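PDB 5TTA: putative exported protein from Peptoclostridium difficile, which is of unknown function but is probably exported and belongs to a family of uncharacterised domains in the E-set clan. Local coordinates for residues A95-A100 with L189-W194; T133-K136 with P141-D144; Y172-A177 with T214-S219. All blocks are in the same frame, centred on the assembly; numbering follows the deposited sequence.

Followed from the N terminus, the chain first opens interaction 1 at the short strand 96-98. It then runs through strand 131-135 and closes the tight loop of interaction 2 where helix 143-150 begins. Helix 156-175 ends in the 172-177 segment, which opens interaction 3. Before that contact closes at 214-219, the chain passes the 189-194 loop and completes interaction 1. Interaction 2 therefore lies wholly within the span of interaction 1, whereas interactions 1 and 3 cross. Interaction 1 ties the small two-stranded sheet to the loop after strand 183-189; interactions 2 and 3, about 14 Å apart between centres, join the helices to the five-stranded sheet.

Interaction 1: A95-A100 with L189-W194; sequences AQNVAA and LLFDKW
Ring packing carries the contact between N97 and F191. The CB of N97 sits over one face of the F191 ring, 3.8 Å from its centroid and 18° off the ring normal, a CH-pi contact displaced toward the CE1-CZ side of the ring. N97 CG falls between its own backbone N and carbonyl carbon (chi1 57°), which sets the amide beyond the CE1-CZ rim, on the same side of the ring as CB, with N97 OD1 3.7 Å from F191 CE1. The amide plane is tilted 44° to the ring, so this is no flat amide stack. Outside the two segments, ND2 bonds to the backbone O of S106.

At the ring edge, the carbonyl O of A95 lies in the ring plane, 3.6 Å from F191 CD1, and CE3 of W194 is there too. W57 (rings edge-to-face), P58 and I122 also pack on F191.

Polar contact between the backbones is made through water. One molecule receives the F191 N-H at 2.9 Å and lies 2.8 Å from A95 O and 3.0 Å from L189 O, thus bridging the residue before the strand and the 189-194 loop. Within the loop, W194 N bonds to F191 O at 3.1 Å and closes a type II turn.

The end of the small 96-98/121-123 sheet thus meets this loop directly through van der Waals packing, and its polar linkage runs through water. N97 N is buried without a partner in the model, probably a small cost.

Interaction 2: T133-K136 with P141-D144; sequences TYRK and PPQD
R135, at the end of strand 131-135, faces the P141-P142 pair that leads into helix 143-150, with the R135 and P142 CA atoms 9.0 Å apart. At that separation the two backbones do not pair as strands, and the gap is spanned by the arginine side chain. P142 holds the N-cap position of the helix, and both prolines have polyproline II backbone angles.

The side chain of R135 leaves the strand with CG anti to the backbone N (chi1 -167°) and continues extended before bending at chi3 (84°). This bend carries the guanidinium to the proline pair, where P142 lies over one of its faces. NH2 is 3.2 Å from P142 CA and 3.9 Å from P142 CG, while CZ is 3.7 Å from P142 CA; the proline thus presents both backbone and ring to the rim of the flat group. The same NH2 also comes within 3.2 Å of P142 N, but this tertiary amide nitrogen carries no hydrogen and, its lone pair delocalised into the peptide bond, is no useful acceptor; the approach to P141 O is too poorly angled for a bond. Contact here is therefore van der Waals, while the charge is answered by D74, whose OD2 forms a salt bridge with R135 NH1.

CB of P141 points away from the strand, and the residue packs on W165 of helix 156-175 and on W157 of the second subunit. The whole is a short strand-to-helix connection, in which an arginine from the end of strand 131-135 of an antiparallel sheet packs against a proline at the N-cap position.

Interaction 3: Y172-A177 with T214-S219; sequences YAKQNA and TFNDGS
K174, in the last turn of helix 156-175, meets N216 just past the end of strand 205-215, with their CA atoms 5.7 Å apart. Ahead of it, the backbone O of Y172 takes a weak bond from N176 ND2, which sits over the poorly ordered Y172 ring, and A173 packs on M73 of strand 72-82. CB and CG of the lysine lie against the N216 amide, with K174 CG 3.6 Å from N216 CG, while CD and CE pass the backbone O of N216 (CE 3.6 Å). Bends at chi2 (141°, off the usual staggered values), chi3 and chi4 fold the chain over this turn, and NZ returns to its own helix in a salt bridge with E171. The K174 carbonyl accepts a weak bond from N216 ND2 (3.3 Å, 151°) and also receives the backbone N-H of A177.

Past the helix end, the backbone O of N176 accepts K136 NZ. At A177 the methyl points to the second segment and comes 3.2 Å from N216 OD1, so the asparagine amide lies between the lysine stem and this methyl.

On the facing side, F215 to G218 form a type I turn. D217 OD1 accepts S219 N, giving an Asx turn, and also S219 OG at 2.7 Å.

The chemistry points to a modest surface junction. One weak hydrogen bond from the N216 side-chain amide and apolar contact link the helix C terminus to the hairpin between strands 205-215 and 220-222; the acceptor is a carbonyl at the helix end, where the dipole would probably make that oxygen a somewhat better acceptor.

Interaction 1: A95-A100 with L189-W194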
# COMPACT_ATOMS: atom_id res chain seq x y z
N ALA A 95 -17.77 -3.28 17.15
CA ALA A 95 -18.29 -1.93 17.34
C ALA A 95 -17.18 -0.98 17.76
O ALA A 95 -16.26 -1.35 18.49
CB ALA A 95 -19.40 -1.92 18.38
N GLN A 96 -17.31 0.28 17.34
CA GLN A 96 -16.41 1.34 17.76
C GLN A 96 -17.01 2.12 18.92
O GLN A 96 -18.23 2.19 19.09
CB GLN A 96 -16.13 2.32 16.61
CG GLN A 96 -15.49 1.69 15.38
CD GLN A 96 -15.22 2.72 14.30
OE1 GLN A 96 -14.09 3.19 14.16
NE2 GLN A 96 -16.26 3.07 13.53
N ASN A 97 -16.14 2.72 19.73
CA ASN A 97 -16.60 3.51 20.85
C ASN A 97 -17.03 4.88 20.35
O ASN A 97 -16.53 5.38 19.34
CB ASN A 97 -15.48 3.65 21.90
CG ASN A 97 -14.21 4.27 21.33
OD1 ASN A 97 -13.55 3.69 20.46
ND2 ASN A 97 -13.87 5.45 21.81
N VAL A 98 -17.98 5.48 21.05
CA VAL A 98 -18.43 6.83 20.76
C VAL A 98 -18.11 7.71 21.96
O VAL A 98 -18.12 7.24 23.11
CB VAL A 98 -19.94 6.86 20.43
CG1 VAL A 98 -20.40 8.26 20.04
CG2 VAL A 98 -20.27 5.86 19.32
N ALA A 99 -17.78 8.97 21.70
CA ALA A 99 -17.46 9.96 22.73
C ALA A 99 -18.58 10.98 22.86
O ALA A 99 -19.46 11.09 22.01
CB ALA A 99 -16.13 10.67 22.41
N ALA A 100 -18.52 11.76 23.95
CA ALA A 100 -19.60 12.69 24.27
C ALA A 100 -19.86 13.69 23.15
O ALA A 100 -21.02 14.05 22.89
CB ALA A 100 -19.28 13.43 25.57
N LEU A 189 -10.71 -4.85 20.85
CA LEU A 189 -11.65 -4.09 21.68
C LEU A 189 -13.05 -4.68 21.57
O LEU A 189 -13.50 -5.06 20.48
CB LEU A 189 -11.64 -2.60 21.27
CG LEU A 189 -10.36 -1.85 21.72
CD1 LEU A 189 -10.27 -0.42 21.12
CD2 LEU A 189 -10.39 -1.79 23.23
N LEU A 190 -13.75 -4.79 22.71
CA LEU A 190 -15.08 -5.45 22.77
C LEU A 190 -16.01 -4.60 23.65
O LEU A 190 -16.28 -4.91 24.81
CB LEU A 190 -14.94 -6.88 23.27
CG LEU A 190 -16.18 -7.77 23.06
CD1 LEU A 190 -16.27 -8.04 21.57
CD2 LEU A 190 -16.03 -9.06 23.80
N PHE A 191 -16.49 -3.48 23.07
CA PHE A 191 -17.33 -2.52 23.77
C PHE A 191 -18.76 -2.99 23.98
O PHE A 191 -19.36 -2.65 25.00
CB PHE A 191 -17.34 -1.19 23.01
CG PHE A 191 -16.00 -0.52 22.98
CD1 PHE A 191 -15.33 -0.34 21.79
CD2 PHE A 191 -15.40 -0.10 24.17
CE1 PHE A 191 -14.09 0.29 21.75
CE2 PHE A 191 -14.15 0.55 24.15
CZ PHE A 191 -13.50 0.74 22.94
N ASP A 192 -19.32 -3.78 23.06
CA ASP A 192 -20.72 -4.18 23.22
C ASP A 192 -20.93 -4.98 24.50
O ASP A 192 -20.14 -5.89 24.82
CB ASP A 192 -21.18 -5.00 22.00
CG ASP A 192 -22.70 -5.16 21.95
OD1 ASP A 192 -23.41 -4.39 22.64
OD2 ASP A 192 -23.19 -6.05 21.22
N LYS A 193 -21.98 -4.63 25.26
CA LYS A 193 -22.44 -5.24 26.53
C LYS A 193 -21.57 -4.83 27.71
O LYS A 193 -21.73 -5.39 28.79
CB LYS A 193 -22.50 -6.78 26.49
CG LYS A 193 -23.25 -7.36 25.27
CD LYS A 193 -24.74 -7.15 25.35
CE LYS A 193 -25.46 -8.01 24.30
NZ LYS A 193 -26.92 -7.80 24.38
N TRP A 194 -20.66 -3.87 27.54
CA TRP A 194 -19.86 -3.36 28.64
C TRP A 194 -20.51 -2.10 29.20
O TRP A 194 -21.01 -1.26 28.45
CB TRP A 194 -18.45 -3.08 28.13
CG TRP A 194 -17.47 -2.40 29.04
CD1 TRP A 194 -17.00 -2.82 30.24
CD2 TRP A 194 -16.81 -1.15 28.76
NE1 TRP A 194 -16.07 -1.90 30.74
CE2 TRP A 194 -15.95 -0.87 29.85
CE3 TRP A 194 -16.88 -0.24 27.70
CZ2 TRP A 194 -15.16 0.29 29.90
CZ3 TRP A 194 -16.06 0.90 27.74
CH2 TRP A 194 -15.22 1.14 28.83
O HOH W 1 -16.02 -3.50 20.19

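Interaction 2: T133-K136 with P141-D144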
# COMPACT_ATOMS: atom_id res chain seq x y z
N THR A 133 -15.40 -13.53 12.95
CA THR A 133 -14.14 -14.12 12.51
C THR A 133 -13.10 -13.02 12.45
O THR A 133 -13.18 -12.13 11.60
CB THR A 133 -14.29 -14.83 11.17
OG1 THR A 133 -15.16 -15.96 11.35
CG2 THR A 133 -12.94 -15.33 10.69
N TYR A 134 -12.12 -13.11 13.35
CA TYR A 134 -10.98 -12.21 13.35
C TYR A 134 -9.93 -12.66 12.33
O TYR A 134 -9.63 -13.86 12.20
CB TYR A 134 -10.37 -12.16 14.74
CG TYR A 134 -11.26 -11.59 15.81
CD1 TYR A 134 -11.39 -10.19 15.97
CD2 TYR A 134 -11.96 -12.43 16.70
CE1 TYR A 134 -12.21 -9.65 16.96
CE2 TYR A 134 -12.78 -11.91 17.70
CZ TYR A 134 -12.89 -10.50 17.83
OH TYR A 134 -13.67 -9.95 18.82
N ARG A 135 -9.36 -11.71 11.60
CA ARG A 135 -8.33 -12.00 10.60
C ARG A 135 -7.07 -11.21 10.94
O ARG A 135 -7.16 -10.02 11.28
CB ARG A 135 -8.87 -11.67 9.20
CG ARG A 135 -8.04 -12.20 8.07
CD ARG A 135 -8.83 -12.17 6.76
NE ARG A 135 -8.75 -10.86 6.12
CZ ARG A 135 -7.82 -10.53 5.23
NH1 ARG A 135 -6.89 -11.41 4.87
NH2 ARG A 135 -7.82 -9.32 4.69
N LYS A 136 -5.91 -11.88 10.89
CA LYS A 136 -4.66 -11.21 11.27
C LYS A 136 -4.36 -10.04 10.34
O LYS A 136 -4.02 -8.95 10.81
CB LYS A 136 -3.49 -12.21 11.27
CG LYS A 136 -2.11 -11.62 11.75
CD LYS A 136 -1.00 -12.64 11.52
CE LYS A 136 0.35 -12.32 12.20
NZ LYS A 136 0.70 -10.88 12.21
N PRO A 141 -7.17 -5.58 2.69
CA PRO A 141 -8.43 -6.09 2.14
C PRO A 141 -8.33 -7.59 1.92
O PRO A 141 -7.25 -8.09 1.56
CB PRO A 141 -8.58 -5.33 0.81
CG PRO A 141 -7.20 -4.87 0.47
CD PRO A 141 -6.50 -4.64 1.77
N PRO A 142 -9.41 -8.33 2.13
CA PRO A 142 -9.38 -9.78 1.93
C PRO A 142 -8.99 -10.13 0.50
O PRO A 142 -9.08 -9.31 -0.43
CB PRO A 142 -10.81 -10.23 2.24
CG PRO A 142 -11.38 -9.13 3.08
CD PRO A 142 -10.73 -7.86 2.59
N GLN A 143 -8.54 -11.38 0.32
CA GLN A 143 -8.10 -11.83 -0.99
C GLN A 143 -9.26 -11.93 -1.97
O GLN A 143 -9.08 -11.70 -3.17
CB GLN A 143 -7.38 -13.17 -0.88
CG GLN A 143 -6.10 -13.10 -0.06
CD GLN A 143 -5.11 -12.09 -0.61
OE1 GLN A 143 -4.95 -11.96 -1.82
NE2 GLN A 143 -4.44 -11.37 0.29
N ASP A 144 -10.46 -12.29 -1.49
CA ASP A 144 -11.64 -12.25 -2.35
C ASP A 144 -11.85 -10.85 -2.92
O ASP A 144 -12.22 -10.69 -4.09
CB ASP A 144 -12.89 -12.68 -1.57
CG ASP A 144 -12.83 -14.14 -1.13
OD1 ASP A 144 -12.81 -14.38 0.09
OD2 ASP A 144 -12.84 -15.03 -2.01

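Interaction 3: Y172-A177 with T214-S219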
# COMPACT_ATOMS: atom_id res chain seq x y z
N TYR A 172 5.13 -7.23 3.45
CA TYR A 172 4.94 -6.63 4.77
C TYR A 172 4.35 -7.65 5.74
O TYR A 172 4.84 -7.82 6.86
CB TYR A 172 4.06 -5.39 4.65
CG TYR A 172 3.59 -4.80 5.96
CD1 TYR A 172 4.35 -3.83 6.62
CD2 TYR A 172 2.38 -5.19 6.53
CE1 TYR A 172 3.91 -3.27 7.83
CE2 TYR A 172 1.94 -4.63 7.74
CZ TYR A 172 2.71 -3.68 8.37
OH TYR A 172 2.27 -3.14 9.57
N ALA A 173 3.31 -8.36 5.30
CA ALA A 173 2.69 -9.37 6.16
C ALA A 173 3.67 -10.47 6.52
O ALA A 173 3.64 -10.99 7.64
CB ALA A 173 1.45 -9.94 5.47
N LYS A 174 4.57 -10.85 5.60
CA LYS A 174 5.58 -11.86 5.93
C LYS A 174 6.55 -11.35 6.99
O LYS A 174 6.95 -12.09 7.89
CB LYS A 174 6.32 -12.29 4.66
CG LYS A 174 5.62 -13.48 3.96
CD LYS A 174 5.61 -13.39 2.43
CE LYS A 174 6.89 -13.90 1.78
NZ LYS A 174 8.02 -12.93 1.90
N GLN A 175 6.92 -10.07 6.92
CA GLN A 175 7.81 -9.52 7.93
C GLN A 175 7.13 -9.42 9.29
O GLN A 175 7.82 -9.45 10.33
CB GLN A 175 8.31 -8.16 7.46
CG GLN A 175 9.13 -8.24 6.19
CD GLN A 175 9.62 -6.88 5.74
OE1 GLN A 175 10.04 -6.06 6.56
NE2 GLN A 175 9.55 -6.63 4.44
N ASN A 176 5.80 -9.30 9.32
CA ASN A 176 5.04 -9.25 10.56
C ASN A 176 4.50 -10.61 11.00
O ASN A 176 3.60 -10.65 11.84
CB ASN A 176 3.87 -8.28 10.42
CG ASN A 176 4.31 -6.86 10.45
OD1 ASN A 176 4.78 -6.37 11.47
ND2 ASN A 176 4.20 -6.18 9.31
N ALA A 177 5.01 -11.71 10.47
CA ALA A 177 4.45 -13.02 10.77
C ALA A 177 4.74 -13.44 12.22
O ALA A 177 5.70 -12.98 12.85
CB ALA A 177 5.00 -14.07 9.81
N THR A 214 -2.42 -19.13 7.21
CA THR A 214 -1.60 -18.99 6.00
C THR A 214 -0.15 -18.81 6.44
O THR A 214 0.14 -17.92 7.23
CB THR A 214 -2.04 -17.79 5.17
OG1 THR A 214 -3.43 -17.89 4.86
CG2 THR A 214 -1.21 -17.72 3.87
N PHE A 215 0.74 -19.67 5.94
CA PHE A 215 2.15 -19.59 6.31
C PHE A 215 2.90 -18.66 5.35
O PHE A 215 2.38 -18.22 4.32
CB PHE A 215 2.77 -20.99 6.35
CG PHE A 215 2.11 -21.93 7.32
CD1 PHE A 215 2.41 -21.87 8.68
CD2 PHE A 215 1.22 -22.89 6.89
CE1 PHE A 215 1.81 -22.73 9.59
CE2 PHE A 215 0.61 -23.76 7.79
CZ PHE A 215 0.91 -23.69 9.14
N ASN A 216 4.14 -18.34 5.73
CA ASN A 216 4.94 -17.39 4.95
C ASN A 216 5.26 -17.90 3.56
O ASN A 216 5.53 -17.08 2.68
CB ASN A 216 6.25 -17.06 5.68
CG ASN A 216 6.11 -15.85 6.58
OD1 ASN A 216 5.00 -15.47 6.94
ND2 ASN A 216 7.24 -15.24 6.95
N ASP A 217 5.24 -19.21 3.33
CA ASP A 217 5.48 -19.69 1.98
C ASP A 217 4.24 -19.63 1.09
O ASP A 217 4.30 -20.07 -0.06
CB ASP A 217 6.04 -21.12 2.02
CG ASP A 217 5.03 -22.15 2.52
OD1 ASP A 217 4.06 -21.78 3.20
OD2 ASP A 217 5.22 -23.34 2.22
N GLY A 218 3.12 -19.10 1.59
CA GLY A 218 1.89 -19.05 0.85
C GLY A 218 0.94 -20.21 1.07
O GLY A 218 -0.23 -20.13 0.65
N SER A 219 1.38 -21.29 1.72
CA SER A 219 0.50 -22.43 1.94
C SER A 219 -0.57 -22.14 3.00
O SER A 219 -0.36 -21.35 3.93
CB SER A 219 1.33 -23.67 2.31
OG SER A 219 2.02 -23.47 3.53